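Local coordinates for protein acyl-ACP thioesterase (Bacteroides thetaiotaomicron, PDB 2ESS) that probably hydrolyses the thioester of fatty acyl-acyl carrier protein, releasing the fatty acid in fatty acid biosynthesis, at residues A[174-178]-A[179-183]; A[183-186]-A[187-191]; A[36-39]-A[40-43]; A[221-224]-A[225-229]; A[87-91]-A[92-96]. All blocks are in the same frame, centred on the assembly; numbering follows the deposited sequence.

Along the chain the contacts come in the order 3, 5, 1, 2, 4. Contacts 3 and 5 lie in the N-terminal HotDog-type domain, the other three in the C-terminal one. Contacts 1 and 2 follow each other on helix 178-186, sharing Glu183, with centres about 14 Å apart. Contact 2 touches contact 4, centres also about 14 Å apart, through Phe189 and Phe228. Contacts 3 and 5 meet through His42 and Arg95. Contacts 1 and 3 bridge the two domains where Leu36 packs on Ser178 and Ile179, centres about 17 Å apart. Contacts 4 and 5 are hairpins of one sheet spanning both domains; contacts 1 to 3, on or beside helices, touch the second subunit, tying domain packing to the dimer.

Contact 1: A[174-178]-A[179-183]; sequences GHVNS and IRYIE. With CA (calcium ion), chain B.
A chi1 of 87° sets CG of Asn177 between its own backbone N and carbonyl carbon, turning the amide oxygen onto the first turn of helix 178-186, where the residue is the N-cap. OD1 accepts from Arg180 N at 3.0 Å, the donor tilted out of the carbonyl plane and the N-H fairly straight at 153°; a weak, bent bond from Ile179 N to OD1 adds a second donor. ND2 of the same amide reaches Arg180 NE through a shared water that accepts from both. One residue earlier, Val176 carries CG1 anti to its backbone N, and this methyl lies over the Tyr181 ring in a CH-pi contact, 3.8 Å from CG1 to the ring centroid and 11° off the normal. Another water joins the pair, donating to Val176 O at 2.8 Å and accepting from Tyr181 OH, which also bonds to Ser210. The cap lies two residues after a calcium ligand: NE2 of His175 binds the calcium ion at 2.3 Å, Asp171 supplies a further ligand, and a water on the metal, 2.2 Å from the calcium, accepts from Ser178 N at 3.2 Å. Around this turn, Ile182 packs against strand 199-206 and Tyr181 against strand 238-247, while Ser178 and Ile179 lean on Leu36 of helix 28-45.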
# COMPACT_ATOMS: atom_id res chain seq x y z
N GLY A 174 -15.95 -5.55 3.65
CA GLY A 174 -16.22 -6.57 2.66
C GLY A 174 -16.35 -6.01 1.27
O GLY A 174 -16.79 -6.70 0.37
N HIS A 175 -15.94 -4.76 1.05
CA HIS A 175 -15.99 -4.29 -0.32
C HIS A 175 -14.62 -3.87 -0.83
O HIS A 175 -13.66 -3.70 -0.08
CB HIS A 175 -17.05 -3.20 -0.52
CG HIS A 175 -16.91 -2.03 0.39
ND1 HIS A 175 -17.92 -1.59 1.21
CD2 HIS A 175 -15.86 -1.19 0.60
CE1 HIS A 175 -17.51 -0.54 1.90
NE2 HIS A 175 -16.26 -0.28 1.55
N VAL A 176 -14.54 -3.79 -2.15
CA VAL A 176 -13.36 -3.32 -2.81
C VAL A 176 -13.10 -1.90 -2.37
O VAL A 176 -13.98 -1.05 -2.44
CB VAL A 176 -13.49 -3.43 -4.34
CG1 VAL A 176 -12.27 -2.76 -5.02
CG2 VAL A 176 -13.59 -4.83 -4.72
N ASN A 177 -11.89 -1.65 -1.89
CA ASN A 177 -11.63 -0.38 -1.27
C ASN A 177 -11.35 0.73 -2.31
O ASN A 177 -11.03 0.46 -3.48
CB ASN A 177 -10.63 -0.53 -0.09
CG ASN A 177 -9.18 -0.46 -0.48
OD1 ASN A 177 -8.81 0.34 -1.30
ND2 ASN A 177 -8.33 -1.26 0.18
N SER A 178 -11.57 1.96 -1.87
CA SER A 178 -11.43 3.15 -2.68
C SER A 178 -10.13 3.26 -3.46
O SER A 178 -10.11 3.68 -4.64
CB SER A 178 -11.49 4.37 -1.76
OG SER A 178 -12.70 4.40 -1.07
N ILE A 179 -9.04 2.87 -2.79
CA ILE A 179 -7.69 2.97 -3.34
C ILE A 179 -7.40 1.88 -4.35
O ILE A 179 -6.67 2.10 -5.31
CB ILE A 179 -6.64 2.93 -2.19
CG1 ILE A 179 -6.90 4.07 -1.22
CG2 ILE A 179 -5.24 3.07 -2.72
CD1 ILE A 179 -7.11 5.39 -1.89
N ARG A 180 -7.95 0.69 -4.13
CA ARG A 180 -7.74 -0.40 -5.05
C ARG A 180 -8.37 -0.10 -6.39
O ARG A 180 -7.80 -0.46 -7.41
CB ARG A 180 -8.30 -1.70 -4.48
CG ARG A 180 -7.47 -2.20 -3.29
CD ARG A 180 -6.19 -2.80 -3.78
NE ARG A 180 -5.22 -2.92 -2.70
CZ ARG A 180 -4.03 -3.51 -2.84
NH1 ARG A 180 -3.68 -4.06 -4.01
NH2 ARG A 180 -3.19 -3.58 -1.82
N TYR A 181 -9.50 0.61 -6.42
CA TYR A 181 -10.05 1.03 -7.71
C TYR A 181 -9.09 1.94 -8.49
O TYR A 181 -9.00 1.83 -9.70
CB TYR A 181 -11.35 1.76 -7.55
CG TYR A 181 -12.56 0.94 -7.18
CD1 TYR A 181 -13.10 -0.02 -8.06
CD2 TYR A 181 -13.20 1.16 -5.97
CE1 TYR A 181 -14.27 -0.74 -7.72
CE2 TYR A 181 -14.36 0.45 -5.63
CZ TYR A 181 -14.89 -0.49 -6.51
OH TYR A 181 -16.05 -1.13 -6.10
N ILE A 182 -8.45 2.88 -7.79
CA ILE A 182 -7.45 3.77 -8.39
C ILE A 182 -6.31 2.98 -9.03
O ILE A 182 -5.99 3.19 -10.21
CB ILE A 182 -6.88 4.76 -7.35
CG1 ILE A 182 -8.01 5.68 -6.84
CG2 ILE A 182 -5.75 5.60 -7.97
CD1 ILE A 182 -7.55 6.71 -5.76
N GLU A 183 -5.71 2.06 -8.28
CA GLU A 183 -4.66 1.19 -8.81
C GLU A 183 -5.08 0.43 -10.06
O GLU A 183 -4.35 0.38 -11.04
CB GLU A 183 -4.21 0.16 -7.78
CG GLU A 183 -3.41 0.74 -6.60
CD GLU A 183 -2.92 -0.35 -5.59
OE1 GLU A 183 -2.95 -1.56 -5.97
OE2 GLU A 183 -2.52 0.02 -4.45
CA CA B . -14.35 0.81 2.21
O HOH W 1 -16.50 -1.18 -3.61
O HOH W 2 -5.46 -1.17 -0.19
O HOH W 3 -13.25 2.15 0.83

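Contact 2: A[183-186]-A[187-191]; sequences EHIL and DLFPI
Asp187 N bonds to Glu183 O at 3.1 Å and Leu188 N to Ile185 O at 3.0 Å, the backbone bonds that finish helix 178-186 and pass it into a type I beta turn from Leu186 to Phe189. The change of partner, from four residues back to three, marks the unwinding; a weak bond from Phe189 N to Leu186 O closes the turn. Asp187 adds side-chain ties. Its CG stands beside the backbone N (chi1 -71°), carrying the carboxylate back along the last helical turn. One water donates both to OD1 of Asp187, at 2.8 Å, and to Glu183 O. A second water donates to OD2 at 2.9 Å and lies in the ring plane of His184 at its ND1, while NE2 of that ring bonds to Asp169. OD2 also pairs with the hydroxyl of Ser168 of the second subunit. With an alanine here, that serine and both waters would probably lose their carboxylate partner, weakening a tie between subunits. Farther out, Phe189 turns its ring back toward the helix, with CE2 4.2 Å from CD2 of Leu186 and edge-to-face contacts to Phe228 and Phe247. Leu188 lies alongside the last carbonyl groups, its CB just 3.2 Å from Ile185 O.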
# COMPACT_ATOMS: atom_id res chain seq x y z
N GLU A 183 -5.71 2.06 -8.28
CA GLU A 183 -4.66 1.19 -8.81
C GLU A 183 -5.08 0.43 -10.06
O GLU A 183 -4.35 0.38 -11.04
CB GLU A 183 -4.21 0.16 -7.78
CG GLU A 183 -3.41 0.74 -6.60
CD GLU A 183 -2.92 -0.35 -5.59
OE1 GLU A 183 -2.95 -1.56 -5.97
OE2 GLU A 183 -2.52 0.02 -4.45
N HIS A 184 -6.26 -0.19 -10.03
CA HIS A 184 -6.70 -0.96 -11.20
C HIS A 184 -6.94 -0.07 -12.44
O HIS A 184 -6.65 -0.45 -13.54
CB HIS A 184 -7.92 -1.82 -10.87
CG HIS A 184 -7.64 -2.86 -9.83
ND1 HIS A 184 -6.61 -3.78 -9.94
CD2 HIS A 184 -8.25 -3.13 -8.65
CE1 HIS A 184 -6.60 -4.55 -8.87
NE2 HIS A 184 -7.59 -4.18 -8.08
N ILE A 185 -7.48 1.13 -12.24
CA ILE A 185 -7.74 2.04 -13.35
C ILE A 185 -6.42 2.48 -13.99
O ILE A 185 -6.26 2.46 -15.23
CB ILE A 185 -8.60 3.25 -12.88
CG1 ILE A 185 -10.03 2.78 -12.56
CG2 ILE A 185 -8.66 4.36 -13.93
CD1 ILE A 185 -10.79 3.74 -11.75
N LEU A 186 -5.48 2.86 -13.13
CA LEU A 186 -4.17 3.33 -13.60
C LEU A 186 -3.39 2.23 -14.27
O LEU A 186 -2.61 2.52 -15.16
CB LEU A 186 -3.37 4.02 -12.51
CG LEU A 186 -4.09 5.33 -12.04
CD1 LEU A 186 -3.24 6.09 -11.05
CD2 LEU A 186 -4.48 6.24 -13.23
N ASP A 187 -3.68 0.96 -13.96
CA ASP A 187 -3.06 -0.17 -14.71
C ASP A 187 -3.58 -0.36 -16.13
O ASP A 187 -3.01 -1.13 -16.85
CB ASP A 187 -3.18 -1.51 -13.96
CG ASP A 187 -2.26 -1.58 -12.71
OD1 ASP A 187 -1.22 -0.88 -12.70
OD2 ASP A 187 -2.56 -2.34 -11.75
N LEU A 188 -4.64 0.33 -16.53
CA LEU A 188 -5.13 0.26 -17.90
C LEU A 188 -4.20 0.95 -18.90
O LEU A 188 -4.25 0.62 -20.08
CB LEU A 188 -6.52 0.90 -18.02
CG LEU A 188 -7.64 0.21 -17.25
CD1 LEU A 188 -8.83 1.13 -17.13
CD2 LEU A 188 -8.00 -1.17 -17.91
N PHE A 189 -3.36 1.90 -18.47
CA PHE A 189 -2.68 2.76 -19.44
C PHE A 189 -1.31 2.24 -19.82
O PHE A 189 -0.61 1.70 -18.98
CB PHE A 189 -2.57 4.18 -18.93
CG PHE A 189 -3.90 4.77 -18.65
CD1 PHE A 189 -4.66 5.26 -19.70
CD2 PHE A 189 -4.43 4.74 -17.39
CE1 PHE A 189 -5.90 5.76 -19.47
CE2 PHE A 189 -5.68 5.23 -17.14
CZ PHE A 189 -6.42 5.74 -18.17
N PRO A 190 -0.93 2.41 -21.11
CA PRO A 190 0.31 1.87 -21.60
C PRO A 190 1.49 2.53 -20.93
O PRO A 190 1.45 3.72 -20.59
CB PRO A 190 0.30 2.19 -23.11
CG PRO A 190 -0.79 3.11 -23.33
CD PRO A 190 -1.71 3.10 -22.14
N ILE A 191 2.53 1.73 -20.74
CA ILE A 191 3.69 2.18 -20.03
C ILE A 191 4.38 3.36 -20.75
O ILE A 191 4.96 4.23 -20.08
CB ILE A 191 4.65 0.97 -19.75
CG1 ILE A 191 5.25 1.06 -18.34
CG2 ILE A 191 5.73 0.86 -20.81
CD1 ILE A 191 4.27 0.70 -17.19
O HOH W 4 -1.69 1.41 -11.21
O HOH W 5 -4.91 -4.05 -12.11

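Contact 3: A[36-39]-A[40-43]; sequences LNCA and GFHA
Helix 28-45, the long helix of the N-terminal HotDog-type domain, supplies this contact: Asn37 and Phe41 meet one turn apart on regular alpha-helical backbone. Asn37 O does double duty. It accepts from Phe41 N at 2.9 Å with an N-H angle of 153°, and it also lies over the face of the Phe41 ring, 3.1 Å above the plane and near the centre. The phenyl group gets there because its CG stands beside the backbone N (chi1 -55°), which folds the ring back along the helix over the preceding turn. At its far end CZ touches CB of Asn37 at 3.9 Å. Cys38 approaches obliquely: SG is 4.2 Å from Phe41 CE2 and 66° off the ring normal measured at the centroid, a sulfur-aromatic contact. Cut back to an alanine, Phe41 would probably leave Asn37 O uncovered and the Cys38 sulfur without its aromatic neighbour. His42 holds CG anti to its backbone N, with CB 3.3 Å from Cys38 O; its ring nitrogens leave the helix to bond Lys7 O and Arg95. The side of the helix bearing Cys38, Ala39 and His42 lies on the sheet, Cys38 packing on strands 9-14 and 78-88 and Ala39 on strand 92-100, while the Phe41 ring meets that of Tyr11.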
# COMPACT_ATOMS: atom_id res chain seq x y z
N LEU A 36 -7.07 10.46 2.21
CA LEU A 36 -8.21 9.92 2.94
C LEU A 36 -7.90 9.64 4.41
O LEU A 36 -8.71 9.93 5.28
CB LEU A 36 -8.75 8.67 2.22
CG LEU A 36 -9.21 8.93 0.78
CD1 LEU A 36 -9.84 7.66 0.11
CD2 LEU A 36 -10.21 10.11 0.75
N ASN A 37 -6.71 9.14 4.70
CA ASN A 37 -6.28 8.98 6.09
C ASN A 37 -6.19 10.32 6.80
O ASN A 37 -6.51 10.41 8.00
CB ASN A 37 -4.91 8.29 6.19
CG ASN A 37 -4.97 6.77 5.88
OD1 ASN A 37 -5.99 6.14 6.06
ND2 ASN A 37 -3.85 6.21 5.46
N CYS A 38 -5.73 11.36 6.09
CA CYS A 38 -5.59 12.70 6.71
C CYS A 38 -6.96 13.34 7.06
O CYS A 38 -7.13 13.97 8.13
CB CYS A 38 -4.75 13.66 5.84
SG CYS A 38 -3.00 13.24 5.86
N ALA A 39 -7.91 13.10 6.19
CA ALA A 39 -9.27 13.51 6.37
C ALA A 39 -9.82 12.90 7.66
O ALA A 39 -10.43 13.58 8.47
CB ALA A 39 -10.09 13.04 5.16
N GLY A 40 -9.57 11.61 7.83
CA GLY A 40 -9.89 10.87 9.01
C GLY A 40 -9.18 11.36 10.26
O GLY A 40 -9.83 11.48 11.26
N PHE A 41 -7.88 11.65 10.20
CA PHE A 41 -7.17 12.17 11.38
C PHE A 41 -7.80 13.50 11.82
O PHE A 41 -7.98 13.78 13.03
CB PHE A 41 -5.67 12.48 11.13
CG PHE A 41 -4.84 11.32 10.58
CD1 PHE A 41 -5.04 10.01 10.98
CD2 PHE A 41 -3.79 11.60 9.66
CE1 PHE A 41 -4.23 8.96 10.44
CE2 PHE A 41 -2.99 10.57 9.12
CZ PHE A 41 -3.21 9.25 9.51
N HIS A 42 -8.09 14.32 10.84
CA HIS A 42 -8.53 15.70 11.06
C HIS A 42 -9.93 15.67 11.69
O HIS A 42 -10.14 16.28 12.73
CB HIS A 42 -8.49 16.48 9.74
CG HIS A 42 -8.90 17.91 9.86
ND1 HIS A 42 -10.20 18.33 9.77
CD2 HIS A 42 -8.15 19.03 10.06
CE1 HIS A 42 -10.25 19.65 9.93
NE2 HIS A 42 -9.02 20.10 10.10
N ALA A 43 -10.84 14.91 11.10
CA ALA A 43 -12.21 14.75 11.60
C ALA A 43 -12.22 14.11 12.99
O ALA A 43 -12.93 14.58 13.85
CB ALA A 43 -13.09 13.90 10.64

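Contact 4: A[221-224]-A[225-229]; sequences DEVS and ENEFH
Glu222 runs extended alongside the ring of Phe228, its CG anti to the backbone N (chi1 -174°) starting the chain along it. CB begins 3.8 Å from Phe228 CE2, CG comes to 3.4 Å of the same carbon, CD also lies against CE2, and OE2 ends 3.5 Å from Phe228 CZ. Carboxylate and ring planes differ by only 20°, the two side chains pointing the same way from a non-hydrogen-bonded antiparallel pair. At the tip, OE2 faces another acceptor, Glu225 O, at 3.1 Å, and the carboxylate of Glu225 lies close by. Glu222 belongs to the beta hairpin of strands 215-224 and 227-234. One residue earlier Asp221 forms a regular pair with His229 through two nearly straight backbone bonds; toward the turn Val223 and Ser224 both face Glu227, a classic beta bulge in which Val223 N bonds to Glu227 O at 2.8 Å and Ser224 N reaches the same oxygen weakly. Ser224 OG takes Asn226 N at 3.1 Å, tying down the turn. Beside the bulge, CG1 of Val223 sits over the His229 ring, 3.7 Å from its centroid and 3° off the normal, and CG2 packs on the Glu227 chain. His229 NE2 donates to the anti lone pair of Glu227 OE2 at 2.8 Å, in the ring plane, and ND1 bonds to Lys153 O. With an oxygen at each ring nitrogen, His229 is likely to favour the doubly protonated form, whereas the nearby Glu225 carboxylate and carbonyl would tend to raise the proton affinity of Glu222.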
# COMPACT_ATOMS: atom_id res chain seq x y z
N ASP A 221 -13.30 5.85 -22.73
CA ASP A 221 -13.39 6.82 -23.84
C ASP A 221 -12.14 7.68 -23.81
O ASP A 221 -11.87 8.28 -22.78
CB ASP A 221 -14.54 7.82 -23.63
CG ASP A 221 -15.90 7.21 -23.75
OD1 ASP A 221 -16.05 6.13 -24.36
OD2 ASP A 221 -16.84 7.85 -23.23
N GLU A 222 -11.40 7.78 -24.91
CA GLU A 222 -10.30 8.72 -24.97
C GLU A 222 -10.85 9.97 -25.63
O GLU A 222 -11.09 9.99 -26.84
CB GLU A 222 -9.10 8.15 -25.73
CG GLU A 222 -7.89 9.08 -25.69
CD GLU A 222 -6.64 8.55 -26.43
OE1 GLU A 222 -6.71 7.44 -27.02
OE2 GLU A 222 -5.60 9.26 -26.43
N VAL A 223 -11.09 11.02 -24.85
CA VAL A 223 -11.80 12.18 -25.35
C VAL A 223 -10.87 13.12 -26.13
O VAL A 223 -11.32 13.82 -27.03
CB VAL A 223 -12.60 12.92 -24.26
CG1 VAL A 223 -13.41 11.93 -23.42
CG2 VAL A 223 -11.72 13.74 -23.39
N SER A 224 -9.59 13.12 -25.79
CA SER A 224 -8.54 13.79 -26.53
C SER A 224 -7.30 12.96 -26.33
O SER A 224 -7.32 11.99 -25.58
CB SER A 224 -8.28 15.19 -25.98
OG SER A 224 -7.38 15.14 -24.89
N GLU A 225 -6.19 13.37 -26.94
CA GLU A 225 -4.93 12.63 -26.79
C GLU A 225 -4.56 12.40 -25.32
O GLU A 225 -3.89 11.42 -24.99
CB GLU A 225 -3.77 13.34 -27.49
CG GLU A 225 -2.51 12.47 -27.68
CD GLU A 225 -2.68 11.34 -28.72
OE1 GLU A 225 -3.67 11.35 -29.47
OE2 GLU A 225 -1.82 10.43 -28.78
N ASN A 226 -4.96 13.32 -24.45
CA ASN A 226 -4.48 13.30 -23.07
C ASN A 226 -5.55 13.07 -22.03
O ASN A 226 -5.23 12.95 -20.83
CB ASN A 226 -3.76 14.62 -22.80
CG ASN A 226 -2.38 14.66 -23.44
OD1 ASN A 226 -1.67 13.64 -23.50
ND2 ASN A 226 -1.99 15.83 -23.95
N GLU A 227 -6.82 13.01 -22.45
CA GLU A 227 -7.93 12.88 -21.51
C GLU A 227 -8.70 11.59 -21.74
O GLU A 227 -9.16 11.30 -22.85
CB GLU A 227 -8.86 14.06 -21.63
CG GLU A 227 -9.98 14.04 -20.58
CD GLU A 227 -10.76 15.35 -20.48
OE1 GLU A 227 -10.21 16.41 -20.89
OE2 GLU A 227 -11.93 15.32 -20.00
N PHE A 228 -8.86 10.83 -20.66
CA PHE A 228 -9.52 9.55 -20.69
C PHE A 228 -10.63 9.50 -19.67
O PHE A 228 -10.47 9.91 -18.54
CB PHE A 228 -8.53 8.44 -20.38
CG PHE A 228 -7.38 8.38 -21.31
CD1 PHE A 228 -6.30 9.22 -21.15
CD2 PHE A 228 -7.37 7.48 -22.35
CE1 PHE A 228 -5.23 9.14 -22.02
CE2 PHE A 228 -6.30 7.41 -23.21
CZ PHE A 228 -5.23 8.25 -23.05
N HIS A 229 -11.78 8.98 -20.07
CA HIS A 229 -12.86 8.76 -19.12
C HIS A 229 -13.07 7.27 -19.01
O HIS A 229 -13.14 6.58 -20.01
CB HIS A 229 -14.15 9.43 -19.56
CG HIS A 229 -14.08 10.92 -19.66
ND1 HIS A 229 -15.17 11.69 -19.97
CD2 HIS A 229 -13.04 11.78 -19.50
CE1 HIS A 229 -14.82 12.96 -20.00
NE2 HIS A 229 -13.53 13.04 -19.72

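Contact 5: A[87-91]-A[92-96]; sequences NVYRL and FTDRN
Asn87 and Asp94 form a hydrogen-bonded antiparallel pair, with Asp94 N to Asn87 O at 3.0 Å and a weaker return bond, and Tyr89 N donates to Phe92 O at 2.8 Å, nearly in line with that carbonyl, across the two turn residues Arg90 and Leu91. On the face that carries Asn87 and Asp94, Tyr89 holds its CG beside the backbone N (chi1 -67°), laying the ring back over Asn87, whose CB stands 3.7 Å above the ring plane and offset toward the rim. The ring's CE2 meets Asp94 OD2 at 3.6 Å, with the ring and carboxylate planes 80° apart. Tyr89 CB, nearer the backbone, lies 3.1 Å from Phe92 O, the acceptor of its own N-H. All this belongs to the beta hairpin of strands 78-88 and 92-100, neighbours in the N-terminal part of the antiparallel sheet that both HotDog-type domains share. Val88 and Thr93, the next pair, project together from the other face: both valine methyls approach Thr93 OG1, CG1 at 4.1 Å, while CG2 of Thr93 comes 3.4 Å from Asn87 O. Val88 goes on to pack against Ile135 and Ile139, and Thr93 against Trp60 and Val85. At the turn, the Phe92 ring has Leu91 O over one face, and Leu91 CB touches its CD2 at 3.7 Å. That ring also leans across the sheet onto Val113 and Ala115 of strand 106-118 and Ser63 of strand 58-69.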
# COMPACT_ATOMS: atom_id res chain seq x y z
N ASN A 87 -16.84 23.42 3.05
CA ASN A 87 -18.29 23.63 3.20
C ASN A 87 -18.96 22.45 3.85
O ASN A 87 -18.58 21.32 3.61
CB ASN A 87 -18.98 23.79 1.83
CG ASN A 87 -18.82 25.19 1.24
OD1 ASN A 87 -18.33 25.34 0.13
ND2 ASN A 87 -19.25 26.22 1.99
N VAL A 88 -20.02 22.72 4.58
CA VAL A 88 -20.89 21.70 5.12
C VAL A 88 -22.26 22.08 4.59
O VAL A 88 -22.88 23.02 5.07
CB VAL A 88 -20.87 21.65 6.68
CG1 VAL A 88 -21.94 20.67 7.21
CG2 VAL A 88 -19.46 21.25 7.16
N TYR A 89 -22.68 21.35 3.57
CA TYR A 89 -23.98 21.51 2.95
C TYR A 89 -24.99 20.57 3.57
O TYR A 89 -24.62 19.74 4.36
CB TYR A 89 -23.87 21.21 1.46
CG TYR A 89 -23.06 22.21 0.68
CD1 TYR A 89 -22.97 23.55 1.04
CD2 TYR A 89 -22.47 21.82 -0.50
CE1 TYR A 89 -22.26 24.46 0.24
CE2 TYR A 89 -21.77 22.69 -1.27
CZ TYR A 89 -21.68 24.00 -0.91
OH TYR A 89 -20.94 24.81 -1.74
N ARG A 90 -26.26 20.70 3.21
CA ARG A 90 -27.30 19.82 3.79
C ARG A 90 -27.05 18.35 3.53
O ARG A 90 -27.21 17.52 4.42
CB ARG A 90 -28.68 20.19 3.27
CG ARG A 90 -29.21 21.53 3.79
CD ARG A 90 -29.15 21.67 5.32
NE ARG A 90 -29.62 20.45 5.97
CZ ARG A 90 -30.89 20.13 6.15
NH1 ARG A 90 -31.86 20.96 5.74
NH2 ARG A 90 -31.20 18.97 6.76
N LEU A 91 -26.60 18.03 2.32
CA LEU A 91 -26.42 16.63 1.92
C LEU A 91 -24.97 16.17 1.78
O LEU A 91 -24.70 14.96 1.78
CB LEU A 91 -27.22 16.36 0.60
CG LEU A 91 -28.72 16.67 0.70
CD1 LEU A 91 -29.40 16.72 -0.68
CD2 LEU A 91 -29.39 15.69 1.63
N PHE A 92 -24.04 17.12 1.68
CA PHE A 92 -22.63 16.79 1.46
C PHE A 92 -21.68 17.72 2.20
O PHE A 92 -22.02 18.87 2.45
CB PHE A 92 -22.27 16.92 -0.03
CG PHE A 92 -23.04 16.01 -0.93
CD1 PHE A 92 -22.61 14.71 -1.16
CD2 PHE A 92 -24.20 16.47 -1.54
CE1 PHE A 92 -23.33 13.89 -2.01
CE2 PHE A 92 -24.93 15.66 -2.39
CZ PHE A 92 -24.50 14.37 -2.62
N THR A 93 -20.48 17.22 2.48
CA THR A 93 -19.39 18.03 2.99
C THR A 93 -18.25 18.02 2.01
O THR A 93 -17.91 16.96 1.48
CB THR A 93 -18.90 17.51 4.35
OG1 THR A 93 -19.96 17.69 5.28
CG2 THR A 93 -17.69 18.26 4.85
N ASP A 94 -17.71 19.21 1.73
CA ASP A 94 -16.56 19.37 0.84
C ASP A 94 -15.31 19.54 1.71
O ASP A 94 -15.21 20.49 2.48
CB ASP A 94 -16.76 20.58 -0.07
CG ASP A 94 -17.93 20.41 -1.05
OD1 ASP A 94 -18.42 19.26 -1.27
OD2 ASP A 94 -18.39 21.45 -1.56
N ARG A 95 -14.39 18.60 1.60
CA ARG A 95 -13.12 18.63 2.27
C ARG A 95 -12.01 18.79 1.23
O ARG A 95 -11.95 18.03 0.25
CB ARG A 95 -12.87 17.35 3.02
CG ARG A 95 -11.41 17.25 3.47
CD ARG A 95 -11.12 16.13 4.39
NE ARG A 95 -11.73 16.19 5.73
CZ ARG A 95 -11.32 16.92 6.75
NH1 ARG A 95 -10.37 17.83 6.62
NH2 ARG A 95 -11.94 16.80 7.91
N ASN A 96 -11.13 19.76 1.45
CA ASN A 96 -10.06 20.11 0.50
C ASN A 96 -8.72 19.81 1.08
O ASN A 96 -8.59 19.58 2.32
CB ASN A 96 -10.19 21.55 0.06
CG ASN A 96 -11.46 21.80 -0.74
OD1 ASN A 96 -12.14 20.85 -1.17
ND2 ASN A 96 -11.81 23.05 -0.89